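Side-chain contacts in putative methyl-accepting chemotaxis signal transduction protein (Campylobacter jejuni subsp. jejuni serotype O:2, PDB 4XMR), which binds isoleucine in its tandem PAS sensory domain and probably passes the signal across the membrane as a chemotaxis receptor: residues K23-T28 / G175-F180; R41-D46 / K70-S75; I56-I61 / N87-L92; N206-N211 / G228-V233. All blocks are in the same frame, centred on the assembly; numbering follows the deposited sequence. Where two conformers were deposited one is given.

Contact 1: K23-T28 / G175-F180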
loop_
_atom_site.group_PDB
_atom_site.type_symbol
_atom_site.label_atom_id
_atom_site.label_comp_id
_atom_site.label_asym_id
_atom_site.label_seq_id
_atom_site.Cartn_x
_atom_site.Cartn_y
_atom_site.Cartn_z
ATOM N N LYS B 23 10.567 11.143 4.755
ATOM C CA LYS B 23 10.657 9.694 4.909
ATOM C C LYS B 23 9.320 9.012 4.599
ATOM O O LYS B 23 9.306 7.908 4.059
ATOM C CB LYS B 23 11.171 9.298 6.295
ATOM C CG LYS B 23 11.474 7.794 6.406
ATOM C CD LYS B 23 12.209 7.412 7.669
ATOM C CE LYS B 23 12.423 5.905 7.721
ATOM N NZ LYS B 23 13.131 5.392 6.507
ATOM N N VAL B 24 8.196 9.662 4.907
ATOM C CA VAL B 24 6.902 9.086 4.522
ATOM C C VAL B 24 6.807 8.948 3.002
ATOM O O VAL B 24 6.297 7.938 2.490
ATOM C CB VAL B 24 5.727 9.928 5.057
ATOM C CG1 VAL B 24 4.394 9.435 4.477
ATOM C CG2 VAL B 24 5.695 9.886 6.576
ATOM N N THR B 25 7.283 9.949 2.266
ATOM C CA THR B 25 7.272 9.853 0.812
ATOM C C THR B 25 8.254 8.782 0.324
ATOM O O THR B 25 7.935 8.025 -0.597
ATOM C CB THR B 25 7.484 11.238 0.158
ATOM O OG1 THR B 25 6.284 12.005 0.323
ATOM C CG2 THR B 25 7.804 11.133 -1.327
ATOM N N GLN B 26 9.425 8.696 0.950
ATOM C CA GLN B 26 10.341 7.600 0.650
ATOM C C GLN B 26 9.671 6.233 0.847
ATOM O O GLN B 26 9.757 5.367 -0.023
ATOM C CB GLN B 26 11.614 7.711 1.500
ATOM C CG GLN B 26 12.562 6.540 1.318
ATOM C CD GLN B 26 13.761 6.624 2.231
ATOM O OE1 GLN B 26 14.121 7.698 2.701
ATOM N NE2 GLN B 26 14.384 5.486 2.491
ATOM N N SER B 27 8.998 6.066 1.982
ATOM C CA SER B 27 8.298 4.822 2.273
ATOM C C SER B 27 7.222 4.508 1.236
ATOM O O SER B 27 7.004 3.350 0.879
ATOM C CB SER B 27 7.675 4.868 3.670
ATOM O OG SER B 27 8.680 4.896 4.674
ATOM N N THR B 28 6.552 5.547 0.759
ATOM C CA THR B 28 5.509 5.380 -0.249
ATOM C C THR B 28 6.090 4.751 -1.504
ATOM O O THR B 28 5.526 3.804 -2.064
ATOM C CB THR B 28 4.852 6.736 -0.571
ATOM O OG1 THR B 28 4.272 7.269 0.621
ATOM C CG2 THR B 28 3.776 6.587 -1.631
ATOM N N GLY B 175 3.052 17.090 3.754
ATOM C CA GLY B 175 4.250 17.804 3.368
ATOM C C GLY B 175 4.302 18.130 1.889
ATOM O O GLY B 175 3.672 17.462 1.050
ATOM N N ASN B 176 5.084 19.158 1.569
ATOM C CA ASN B 176 5.296 19.547 0.191
ATOM C C ASN B 176 6.383 18.670 -0.413
ATOM O O ASN B 176 7.531 19.116 -0.621
ATOM C CB ASN B 176 5.677 21.015 0.108
ATOM C CG ASN B 176 5.795 21.494 -1.312
ATOM O OD1 ASN B 176 4.946 21.183 -2.158
ATOM N ND2 ASN B 176 6.846 22.254 -1.594
ATOM N N THR B 177 6.021 17.411 -0.658
ATOM C CA THR B 177 6.968 16.429 -1.153
ATOM C C THR B 177 6.734 16.147 -2.627
ATOM O O THR B 177 5.622 16.291 -3.141
ATOM C CB THR B 177 6.901 15.122 -0.357
ATOM O OG1 THR B 177 5.574 14.595 -0.454
ATOM C CG2 THR B 177 7.243 15.349 1.115
ATOM N N PHE B 178 7.803 15.757 -3.311
ATOM C CA PHE B 178 7.743 15.494 -4.741
ATOM C C PHE B 178 8.867 14.560 -5.161
ATOM O O PHE B 178 9.801 14.331 -4.402
ATOM C CB PHE B 178 7.696 16.797 -5.566
ATOM C CG PHE B 178 8.751 17.820 -5.200
ATOM C CD1 PHE B 178 8.549 18.686 -4.131
ATOM C CD2 PHE B 178 9.905 17.967 -5.960
ATOM C CE1 PHE B 178 9.500 19.647 -3.795
ATOM C CE2 PHE B 178 10.859 18.936 -5.632
ATOM C CZ PHE B 178 10.645 19.769 -4.551
ATOM N N LEU B 179 8.733 13.987 -6.354
ATOM C CA LEU B 179 9.685 13.022 -6.884
ATOM C C LEU B 179 10.193 13.450 -8.245
ATOM O O LEU B 179 9.408 13.884 -9.085
ATOM C CB LEU B 179 9.026 11.653 -7.077
ATOM C CG LEU B 179 8.454 10.885 -5.904
ATOM C CD1 LEU B 179 7.935 9.539 -6.423
ATOM C CD2 LEU B 179 9.500 10.688 -4.819
ATOM N N PHE B 180 11.495 13.273 -8.465
ATOM C CA PHE B 180 12.082 13.364 -9.795
ATOM C C PHE B 180 12.421 11.971 -10.286
ATOM O O PHE B 180 12.777 11.097 -9.497
ATOM C CB PHE B 180 13.375 14.180 -9.771
ATOM C CG PHE B 180 13.182 15.618 -9.415
ATOM C CD1 PHE B 180 12.859 16.541 -10.394
ATOM C CD2 PHE B 180 13.346 16.045 -8.106
ATOM C CE1 PHE B 180 12.683 17.869 -10.077
ATOM C CE2 PHE B 180 13.174 17.373 -7.782
ATOM C CZ PHE B 180 12.848 18.286 -8.769
#
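Thr-25 and Thr-177 meet hydroxyl to hydroxyl because their first torsions swing the two OG1 atoms toward each other: on the helix, Thr-25 sets OG1 beside its backbone N and opposite its carbonyl carbon (chi1 -73°), while on the strand Thr-177 holds OG1 between its backbone N and carbonyl carbon (chi1 59°). The two oxygens lie 2.8 Å apart, within hydrogen-bonding distance. A third hydroxyl, that of Thr-173, bonds to Thr-25 OG1 and more weakly to Thr-177 OG1, so a small cluster of threonine hydroxyls supplies its own polar partners in a buried place.

The same rotation of Thr-25 sends its methyl group along the strand, where CG2 touches Leu-179 CD2 at 3.9 Å. The methyl of Thr-177, CG2, lies 3.6 Å from Thr-25 OG1. One turn of helix further on, Thr-28 OG1 donates to Val-24 O at 2.8 Å, and Thr-28 N reaches that oxygen from the opposite face of its plane, so two donors hold the one carbonyl.

Thr-25 thus seats helix 9-48 against the face of the second antiparallel sheet. There strand 177-180 runs between strands 186-189 and 236-243, Gln-26 leans on strand 224-233, and Val-24 packs on Pro-174 of the second subunit.

Contact 2: R41-D46 / K70-S75. With SO4 (sulfate ion), chain F.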
loop_
_atom_site.group_PDB
_atom_site.type_symbol
_atom_site.label_atom_id
_atom_site.label_comp_id
_atom_site.label_asym_id
_atom_site.label_seq_id
_atom_site.Cartn_x
_atom_site.Cartn_y
_atom_site.Cartn_z
ATOM N N ARG B 41 6.461 -11.825 -8.595
ATOM C CA ARG B 41 7.083 -13.092 -8.208
ATOM C C ARG B 41 6.047 -14.191 -7.994
ATOM O O ARG B 41 6.262 -15.343 -8.379
ATOM C CB ARG B 41 7.913 -12.930 -6.936
ATOM C CG ARG B 41 9.283 -12.292 -7.142
ATOM C CD ARG B 41 10.132 -12.433 -5.882
ATOM N NE ARG B 41 9.662 -11.522 -4.850
ATOM C CZ ARG B 41 10.143 -10.298 -4.675
ATOM N NH1 ARG B 41 11.129 -9.855 -5.448
ATOM N NH2 ARG B 41 9.651 -9.527 -3.720
ATOM N N ALA B 42 4.930 -13.847 -7.361
ATOM C CA ALA B 42 3.871 -14.823 -7.128
ATOM C C ALA B 42 3.302 -15.317 -8.459
ATOM O O ALA B 42 3.052 -16.518 -8.640
ATOM C CB ALA B 42 2.776 -14.226 -6.252
ATOM N N LEU B 43 3.086 -14.388 -9.384
ATOM C CA LEU B 43 2.574 -14.725 -10.706
ATOM C C LEU B 43 3.550 -15.657 -11.438
ATOM O O LEU B 43 3.136 -16.669 -12.004
ATOM C CB LEU B 43 2.302 -13.445 -11.497
ATOM C CG LEU B 43 1.779 -13.606 -12.919
ATOM C CD1 LEU B 43 0.630 -14.606 -13.002
ATOM C CD2 LEU B 43 1.312 -12.244 -13.412
ATOM N N GLU B 44 4.843 -15.334 -11.411
ATOM C CA GLU B 44 5.854 -16.209 -12.005
ATOM C C GLU B 44 5.753 -17.626 -11.454
ATOM O O GLU B 44 5.812 -18.600 -12.203
ATOM C CB GLU B 44 7.250 -15.647 -11.719
ATOM C CG GLU B 44 8.406 -16.663 -11.894
ATOM C CD GLU B 44 9.732 -16.161 -11.337
ATOM O OE1 GLU B 44 9.742 -15.553 -10.240
ATOM O OE2 GLU B 44 10.773 -16.371 -12.000
ATOM N N LYS B 45 5.619 -17.735 -10.140
ATOM C CA LYS B 45 5.592 -19.043 -9.491
ATOM C C LYS B 45 4.359 -19.840 -9.924
ATOM O O LYS B 45 4.456 -21.043 -10.183
ATOM C CB LYS B 45 5.651 -18.893 -7.969
ATOM C CG LYS B 45 5.774 -20.195 -7.190
ATOM C CD LYS B 45 5.886 -19.921 -5.689
ATOM C CE LYS B 45 5.926 -21.212 -4.885
ATOM N NZ LYS B 45 6.120 -20.945 -3.431
ATOM N N ASP B 46 3.207 -19.179 -10.029
ATOM C CA ASP B 46 2.016 -19.888 -10.476
ATOM C C ASP B 46 2.119 -20.313 -11.944
ATOM O O ASP B 46 1.664 -21.390 -12.305
ATOM C CB ASP B 46 0.766 -19.041 -10.218
ATOM C CG ASP B 46 0.126 -19.349 -8.877
ATOM O OD1 ASP B 46 0.214 -20.513 -8.414
ATOM O OD2 ASP B 46 -0.491 -18.435 -8.291
ATOM N N LYS B 70 -5.193 -13.204 -16.272
ATOM C CA LYS B 70 -6.416 -12.447 -16.050
ATOM C C LYS B 70 -6.768 -12.320 -14.568
ATOM O O LYS B 70 -7.101 -11.233 -14.089
ATOM C CB LYS B 70 -7.588 -13.078 -16.806
ATOM C CG LYS B 70 -8.900 -12.306 -16.644
ATOM C CD LYS B 70 -10.060 -12.964 -17.386
ATOM C CE LYS B 70 -10.624 -14.146 -16.614
ATOM N NZ LYS B 70 -11.995 -14.522 -17.085
ATOM N N TYR B 71 -6.727 -13.431 -13.841
ATOM C CA TYR B 71 -7.108 -13.387 -12.432
ATOM C C TYR B 71 -6.116 -12.519 -11.662
ATOM O O TYR B 71 -6.509 -11.706 -10.830
ATOM C CB TYR B 71 -7.210 -14.794 -11.825
ATOM C CG TYR B 71 -8.338 -15.618 -12.398
ATOM C CD1 TYR B 71 -9.607 -15.075 -12.557
ATOM C CD2 TYR B 71 -8.127 -16.930 -12.811
ATOM C CE1 TYR B 71 -10.658 -15.839 -13.093
ATOM C CE2 TYR B 71 -9.160 -17.690 -13.340
ATOM C CZ TYR B 71 -10.419 -17.151 -13.488
ATOM O OH TYR B 71 -11.428 -17.942 -14.024
ATOM N N TYR B 72 -4.829 -12.655 -11.964
ATOM C CA TYR B 72 -3.854 -11.794 -11.307
ATOM C C TYR B 72 -4.073 -10.318 -11.657
ATOM O O TYR B 72 -4.033 -9.446 -10.784
ATOM C CB TYR B 72 -2.429 -12.228 -11.654
ATOM C CG TYR B 72 -1.814 -13.198 -10.671
ATOM C CD1 TYR B 72 -2.163 -14.554 -10.669
ATOM C CD2 TYR B 72 -0.860 -12.764 -9.760
ATOM C CE1 TYR B 72 -1.582 -15.447 -9.773
ATOM C CE2 TYR B 72 -0.273 -13.649 -8.867
ATOM C CZ TYR B 72 -0.631 -14.981 -8.879
ATOM O OH TYR B 72 -0.012 -15.824 -7.979
ATOM N N ARG B 73 -4.322 -10.030 -12.927
ATOM C CA ARG B 73 -4.578 -8.644 -13.323
ATOM C C ARG B 73 -5.736 -8.057 -12.516
ATOM O O ARG B 73 -5.643 -6.942 -11.996
ATOM C CB ARG B 73 -4.902 -8.522 -14.811
ATOM C CG ARG B 73 -5.241 -7.081 -15.204
ATOM C CD ARG B 73 -5.381 -6.857 -16.717
ATOM N NE ARG B 73 -6.381 -7.721 -17.360
ATOM C CZ ARG B 73 -7.698 -7.500 -17.376
ATOM N NH1 ARG B 73 -8.227 -6.452 -16.752
ATOM N NH2 ARG B 73 -8.505 -8.351 -18.009
ATOM N N HIS B 74 -6.824 -8.809 -12.412
ATOM C CA HIS B 74 -7.968 -8.335 -11.656
ATOM C C HIS B 74 -7.642 -8.138 -10.191
ATOM O O HIS B 74 -8.127 -7.197 -9.566
ATOM C CB HIS B 74 -9.126 -9.322 -11.760
ATOM C CG HIS B 74 -9.791 -9.342 -13.091
ATOM N ND1 HIS B 74 -10.636 -10.369 -13.470
ATOM C CD2 HIS B 74 -9.794 -8.458 -14.116
ATOM C CE1 HIS B 74 -11.106 -10.122 -14.674
ATOM N NE2 HIS B 74 -10.610 -8.966 -15.095
ATOM N N SER B 75 -6.854 -9.043 -9.630
ATOM C CA SER B 75 -6.609 -9.000 -8.198
ATOM C C SER B 75 -5.988 -7.680 -7.729
ATOM O O SER B 75 -6.280 -7.226 -6.632
ATOM C CB SER B 75 -5.776 -10.199 -7.741
ATOM O OG SER B 75 -4.463 -10.054 -8.200
HETATM S S SO4 F . -11.921 -6.789 -17.838
HETATM O O1 SO4 F . -11.349 -8.120 -17.695
HETATM O O2 SO4 F . -13.234 -6.762 -17.201
HETATM O O3 SO4 F . -11.047 -5.808 -17.200
HETATM O O4 SO4 F . -12.059 -6.480 -19.257
#
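Tyr-72 reaches from helix 58-76 to helix 9-48 and meets residues of segment 41-46 along its whole length. At its root, CB meets both methyls of Leu-43, CD1 and CD2, each at 4.1 Å. Leu-43 places CG anti to its backbone N (chi1 179°), which lays the branch over the tyrosine: CD1 makes a CH-pi contact over one face, 3.8 Å from the ring centroid. Further out along CD2 and CE2 the ring meets Leu-43 CB, and CE2 comes 3.5 Å from Leu-43 N, so the phenol lies against the helix backbone itself.

The two short helical segments run nearly antiparallel, at 163°. Helix 9-48 is the long N-terminal helix expected of a tandem PAS sensor, and this part of it packs beside helix 58-76, from which the chain passes to strand 80-84.

At the tip, OH stands 3.6 Å from Ala-42 CB and donates to Asp-46 OD2 at 2.7 Å. It meets the carboxylate oxygen on the anti side, 27° out of the carboxylate plane. His-74 ND1 of the second subunit also bonds to Asp-46 OD2, so the phenol and an imidazole from across the dimer share one acceptor. His-74 of this chain turns NE2 to sulfate O1 at 2.8 Å, and Arg-73 beside it holds the same ion, probably taken up from the crystallisation liquor, through NH1 and NH2.

Contact 3: I56-I61 / N87-L92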
loop_
_atom_site.group_PDB
_atom_site.type_symbol
_atom_site.label_atom_id
_atom_site.label_comp_id
_atom_site.label_asym_id
_atom_site.label_seq_id
_atom_site.Cartn_x
_atom_site.Cartn_y
_atom_site.Cartn_z
ATOM N N ILE B 56 4.508 -25.321 -23.519
ATOM C CA ILE B 56 5.357 -25.443 -24.713
ATOM C C ILE B 56 4.672 -25.419 -26.086
ATOM O O ILE B 56 5.346 -25.552 -27.109
ATOM C CB ILE B 56 6.300 -26.669 -24.635
ATOM C CG1 ILE B 56 5.515 -27.941 -24.312
ATOM C CG2 ILE B 56 7.384 -26.434 -23.600
ATOM C CD1 ILE B 56 6.368 -29.201 -24.308
ATOM N N THR B 57 3.353 -25.263 -26.122
ATOM C CA THR B 57 2.674 -24.948 -27.382
ATOM C C THR B 57 1.851 -23.679 -27.193
ATOM O O THR B 57 1.430 -23.371 -26.080
ATOM C CB THR B 57 1.744 -26.079 -27.879
ATOM O OG1 THR B 57 0.634 -26.230 -26.985
ATOM C CG2 THR B 57 2.500 -27.396 -27.990
ATOM N N GLU B 58 1.620 -22.944 -28.277
ATOM C CA GLU B 58 0.848 -21.710 -28.194
ATOM C C GLU B 58 -0.573 -21.960 -27.695
ATOM O O GLU B 58 -1.082 -21.210 -26.860
ATOM C CB GLU B 58 0.845 -20.970 -29.533
ATOM C CG GLU B 58 2.201 -20.388 -29.901
ATOM C CD GLU B 58 2.171 -19.597 -31.195
ATOM O OE1 GLU B 58 1.074 -19.426 -31.762
ATOM O OE2 GLU B 58 3.247 -19.148 -31.634
ATOM N N GLU B 59 -1.201 -23.024 -28.188
ATOM C CA GLU B 59 -2.537 -23.391 -27.729
ATOM C C GLU B 59 -2.574 -23.633 -26.218
ATOM O O GLU B 59 -3.459 -23.137 -25.518
ATOM C CB GLU B 59 -3.049 -24.624 -28.480
ATOM C CG GLU B 59 -4.406 -25.120 -28.000
ATOM C CD GLU B 59 -4.930 -26.293 -28.817
ATOM O OE1 GLU B 59 -4.302 -26.644 -29.838
ATOM O OE2 GLU B 59 -5.974 -26.858 -28.432
ATOM N N ASN B 60 -1.616 -24.405 -25.717
ATOM C CA ASN B 60 -1.567 -24.688 -24.289
ATOM C C ASN B 60 -1.272 -23.439 -23.462
ATOM O O ASN B 60 -1.831 -23.248 -22.382
ATOM C CB ASN B 60 -0.555 -25.794 -23.986
ATOM C CG ASN B 60 -1.046 -27.158 -24.415
ATOM O OD1 ASN B 60 -2.225 -27.335 -24.710
ATOM N ND2 ASN B 60 -0.147 -28.133 -24.441
ATOM N N ILE B 61 -0.402 -22.579 -23.977
ATOM C CA ILE B 61 -0.105 -21.330 -23.287
ATOM C C ILE B 61 -1.359 -20.454 -23.191
ATOM O O ILE B 61 -1.698 -19.961 -22.112
ATOM C CB ILE B 61 1.052 -20.575 -23.961
ATOM C CG1 ILE B 61 2.365 -21.334 -23.742
ATOM C CG2 ILE B 61 1.158 -19.152 -23.415
ATOM C CD1 ILE B 61 3.499 -20.902 -24.651
ATOM N N ASN B 87 9.214 -16.336 -29.851
ATOM C CA ASN B 87 8.794 -16.175 -31.238
ATOM C C ASN B 87 8.236 -14.780 -31.494
ATOM O O ASN B 87 7.840 -14.450 -32.609
ATOM C CB ASN B 87 7.834 -17.286 -31.690
ATOM C CG ASN B 87 6.457 -17.193 -31.048
ATOM O OD1 ASN B 87 6.184 -16.318 -30.228
ATOM N ND2 ASN B 87 5.576 -18.105 -31.438
ATOM N N GLY B 88 8.203 -13.966 -30.441
ATOM C CA GLY B 88 7.825 -12.573 -30.574
ATOM C C GLY B 88 6.372 -12.309 -30.243
ATOM O O GLY B 88 5.969 -11.160 -30.101
ATOM N N LYS B 89 5.583 -13.373 -30.124
ATOM C CA LYS B 89 4.176 -13.222 -29.791
ATOM C C LYS B 89 4.037 -12.938 -28.299
ATOM O O LYS B 89 4.914 -13.280 -27.497
ATOM C CB LYS B 89 3.382 -14.473 -30.171
ATOM C CG LYS B 89 3.401 -14.780 -31.659
ATOM C CD LYS B 89 2.432 -15.896 -31.993
ATOM C CE LYS B 89 2.484 -16.265 -33.469
ATOM N NZ LYS B 89 1.567 -17.401 -33.774
ATOM N N VAL B 90 2.937 -12.309 -27.919
ATOM C CA VAL B 90 2.713 -12.014 -26.513
ATOM C C VAL B 90 1.277 -12.344 -26.134
ATOM O O VAL B 90 0.343 -11.980 -26.843
ATOM C CB VAL B 90 3.077 -10.553 -26.172
ATOM C CG1 VAL B 90 2.276 -9.585 -27.013
ATOM C CG2 VAL B 90 2.852 -10.275 -24.703
ATOM N N LEU B 91 1.111 -13.074 -25.035
ATOM C CA LEU B 91 -0.201 -13.366 -24.511
ATOM C C LEU B 91 -0.560 -12.221 -23.568
ATOM O O LEU B 91 0.061 -12.061 -22.517
ATOM C CB LEU B 91 -0.193 -14.698 -23.779
ATOM C CG LEU B 91 -1.547 -15.141 -23.225
ATOM C CD1 LEU B 91 -2.549 -15.392 -24.354
ATOM C CD2 LEU B 91 -1.392 -16.382 -22.369
ATOM N N LEU B 92 -1.560 -11.431 -23.954
ATOM C CA LEU B 92 -1.857 -10.155 -23.303
ATOM C C LEU B 92 -3.218 -10.129 -22.622
ATOM O O LEU B 92 -4.243 -10.333 -23.274
ATOM C CB LEU B 92 -1.773 -9.021 -24.330
ATOM C CG LEU B 92 -2.166 -7.617 -23.862
ATOM C CD1 LEU B 92 -1.290 -7.139 -22.697
ATOM C CD2 LEU B 92 -2.088 -6.645 -25.025
#
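Asn-87 begins the second segment with a weak bond to Glu-58: its ND2 lies 2.6 Å from OE2, but the angle at the hydrogen is only 126°. The two side chains come from opposite directions, with their amide and carboxylate planes 80° apart. Asn-87 CG sits between its backbone N and carbonyl carbon (chi1 70°), and OD1 is turned back to accept from Lys-89 N at 3.0 Å. This Asx turn holds the amide in place and carries the chain through Gly-88, which has a positive phi.

Lys-89 then extends fully beyond CG and crosses Glu-58 at about a right angle. NZ forms a salt bridge with Glu-58, taking the syn lone pair of OE1 at 2.9 Å and making a weaker bond to OE2 at 3.2 Å. Glu-58 follows directly after Thr-57, whose OG1 caps the helix by accepting from Asn-60 N, so the carboxylate extends from a fixed first turn. Lysine and amide together would probably favour its charged form.

Val-90 turns the other way and touches the bound isoleucine. Leu-91 faces the helix again: CD2 lies 3.6 Å from Ile-61 O and 3.9 Å from Ile-61 CG2, and it continues the apolar layer with Ile-62, Val-65 and Leu-69.

The alternation along strand 90-94 is that of a PAS-type (Cache) sensor module, in which one antiparallel sheet rests on a helix through one face and lines the ligand pocket with the other.

Contact 4: N206-N211 / G228-V233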
loop_
_atom_site.group_PDB
_atom_site.type_symbol
_atom_site.label_atom_id
_atom_site.label_comp_id
_atom_site.label_asym_id
_atom_site.label_seq_id
_atom_site.Cartn_x
_atom_site.Cartn_y
_atom_site.Cartn_z
ATOM N N ASN B 206 20.100 21.695 -8.203
ATOM C CA ASN B 206 21.470 22.179 -8.055
ATOM C C ASN B 206 21.887 22.197 -6.591
ATOM O O ASN B 206 23.014 21.837 -6.247
ATOM C CB ASN B 206 21.622 23.574 -8.663
ATOM C CG ASN B 206 21.550 23.564 -10.180
ATOM O OD1 ASN B 206 21.736 22.525 -10.815
ATOM N ND2 ASN B 206 21.272 24.724 -10.768
ATOM N N ALA B 207 20.973 22.613 -5.724
ATOM C CA ALA B 207 21.287 22.666 -4.308
ATOM C C ALA B 207 21.428 21.254 -3.743
ATOM O O ALA B 207 22.325 20.981 -2.951
ATOM C CB ALA B 207 20.237 23.454 -3.559
ATOM N N TYR B 208 20.549 20.346 -4.158
ATOM C CA TYR B 208 20.662 18.961 -3.721
ATOM C C TYR B 208 22.021 18.357 -4.100
ATOM O O TYR B 208 22.644 17.654 -3.301
ATOM C CB TYR B 208 19.520 18.134 -4.301
ATOM C CG TYR B 208 19.683 16.650 -4.122
ATOM C CD1 TYR B 208 19.908 16.095 -2.866
ATOM C CD2 TYR B 208 19.562 15.792 -5.208
ATOM C CE1 TYR B 208 20.040 14.726 -2.701
ATOM C CE2 TYR B 208 19.688 14.431 -5.054
ATOM C CZ TYR B 208 19.929 13.900 -3.805
ATOM O OH TYR B 208 20.048 12.531 -3.681
ATOM N N LYS B 209 22.493 18.660 -5.303
ATOM C CA LYS B 209 23.781 18.132 -5.750
ATOM C C LYS B 209 24.938 18.542 -4.835
ATOM O O LYS B 209 25.888 17.786 -4.646
ATOM C CB LYS B 209 24.065 18.544 -7.191
ATOM C CG LYS B 209 23.224 17.806 -8.210
ATOM C CD LYS B 209 23.710 18.063 -9.622
ATOM C CE LYS B 209 23.455 19.497 -10.056
ATOM N NZ LYS B 209 23.941 19.743 -11.445
ATOM N N LEU B 210 24.846 19.735 -4.256
ATOM C CA LEU B 210 25.875 20.226 -3.340
ATOM C C LEU B 210 25.800 19.568 -1.959
ATOM O O LEU B 210 26.782 19.540 -1.228
ATOM C CB LEU B 210 25.744 21.739 -3.172
ATOM C CG LEU B 210 26.100 22.633 -4.356
ATOM C CD1 LEU B 210 25.579 24.044 -4.116
ATOM C CD2 LEU B 210 27.609 22.653 -4.556
ATOM N N ASN B 211 24.633 19.045 -1.594
ATOM C CA ASN B 211 24.362 18.714 -0.190
ATOM C C ASN B 211 24.218 17.247 0.208
ATOM O O ASN B 211 24.462 16.894 1.359
ATOM C CB ASN B 211 23.142 19.491 0.306
ATOM C CG ASN B 211 23.466 20.932 0.596
ATOM O OD1 ASN B 211 23.886 21.272 1.702
ATOM N ND2 ASN B 211 23.300 21.788 -0.402
ATOM N N GLY B 228 15.118 23.129 1.598
ATOM C CA GLY B 228 14.768 21.833 1.060
ATOM C C GLY B 228 15.685 20.730 1.534
ATOM O O GLY B 228 16.780 20.993 2.042
ATOM N N ALA B 229 15.239 19.490 1.358
ATOM C CA ALA B 229 16.101 18.332 1.517
ATOM C C ALA B 229 15.619 17.293 0.525
ATOM O O ALA B 229 14.409 17.182 0.258
ATOM C CB ALA B 229 16.031 17.781 2.929
ATOM N N CYS B 230 16.547 16.531 -0.032
ATOM C CA CYS B 230 16.187 15.459 -0.945
ATOM C C CYS B 230 16.946 14.191 -0.597
ATOM O O CYS B 230 17.958 14.224 0.119
ATOM C CB CYS B 230 16.510 15.821 -2.398
ATOM S SG CYS B 230 15.805 17.343 -3.040
ATOM N N THR B 231 16.462 13.072 -1.121
ATOM C CA THR B 231 17.156 11.810 -0.946
ATOM C C THR B 231 16.894 10.899 -2.134
ATOM O O THR B 231 15.836 10.971 -2.775
ATOM C CB THR B 231 16.736 11.100 0.355
ATOM O OG1 THR B 231 17.588 9.970 0.575
ATOM C CG2 THR B 231 15.269 10.643 0.301
ATOM N N LYS B 232 17.851 10.028 -2.428
ATOM C CA LYS B 232 17.652 9.045 -3.480
ATOM C C LYS B 232 16.761 7.927 -2.969
ATOM O O LYS B 232 16.918 7.446 -1.845
ATOM C CB LYS B 232 18.990 8.474 -3.936
ATOM C CG LYS B 232 19.891 9.480 -4.626
ATOM C CD LYS B 232 19.193 10.168 -5.791
ATOM C CE LYS B 232 18.827 9.184 -6.893
ATOM N NZ LYS B 232 18.230 9.874 -8.069
ATOM N N VAL B 233 15.809 7.525 -3.801
ATOM C CA VAL B 233 14.973 6.364 -3.510
ATOM C C VAL B 233 14.937 5.541 -4.793
ATOM O O VAL B 233 14.229 5.894 -5.745
ATOM C CB VAL B 233 13.543 6.738 -3.077
ATOM C CG1 VAL B 233 12.818 5.489 -2.550
ATOM C CG2 VAL B 233 13.545 7.850 -2.019
#
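Tyr-208 carries this contact from the helix onto Cys-230 and Lys-232 of the strand. Just before it, Ala-207 faces strand 217-221 through its CB, against Phe-217 and Tyr-219. Tyr-208 itself places CG anti to its backbone N (chi1 169°), which sends the ring out across the strand. One face settles on the methylene of Cys-230: Cys-230 CB is 3.4 Å from Tyr-208 CD1 and makes a CH-pi contact, 3.7 Å from the ring centroid. Cys-230 SG lies obliquely to the same ring, 4.6 Å from the centroid, a sulfur-aromatic contact with a half-cystine.

At the far end of the ring, the phenol oxygen of Tyr-208 meets the aliphatic part of Lys-232, 3.2 Å from CG, the two side chains crossing at about a right angle. Tyr-208 OH has its polar partner in Asp-213 OD1. The lysine chain bends at chi2 and chi3, and NZ is carried off to Thr-237 OG1 and Ala-235 O, around the turn into the next strand.

Closing the helix, Asn-211 returns ND2 to Ala-207 O at 2.8 Å in a nearly straight bond (176°), with the acceptor in the amide plane. That bond ties the last turn back on itself.

Cys-230 and Cys-239 form a non-hydrogen-bonded pair on neighbouring antiparallel strands, 224-233 and 236-243, joined by a disulfide. Helix and cross-strand disulfide thus meet on one face of the five-stranded sheet of the second PAS module.

Overall arrangement
From the N terminus, helix 9-48 enters contact 1 first and contact 2 further along. Contact 2 closes early, when helix 58-76 returns beside it. Contact 3 opens between these two segments, at the start of helix 58-76, and closes after contact 2, so the two cross, with centres about 17 Å apart. Both lie within the long loop that contact 1 completes when strand 177-180 comes back to helix 9-48. Contact 4 follows in series and touches contact 1 where Gln-26 packs on Thr-231 and Val-233. Contacts 2 and 3 bind the isoleucine-binding module together and contacts 1 and 4 the second module, with helix 9-48 spanning both.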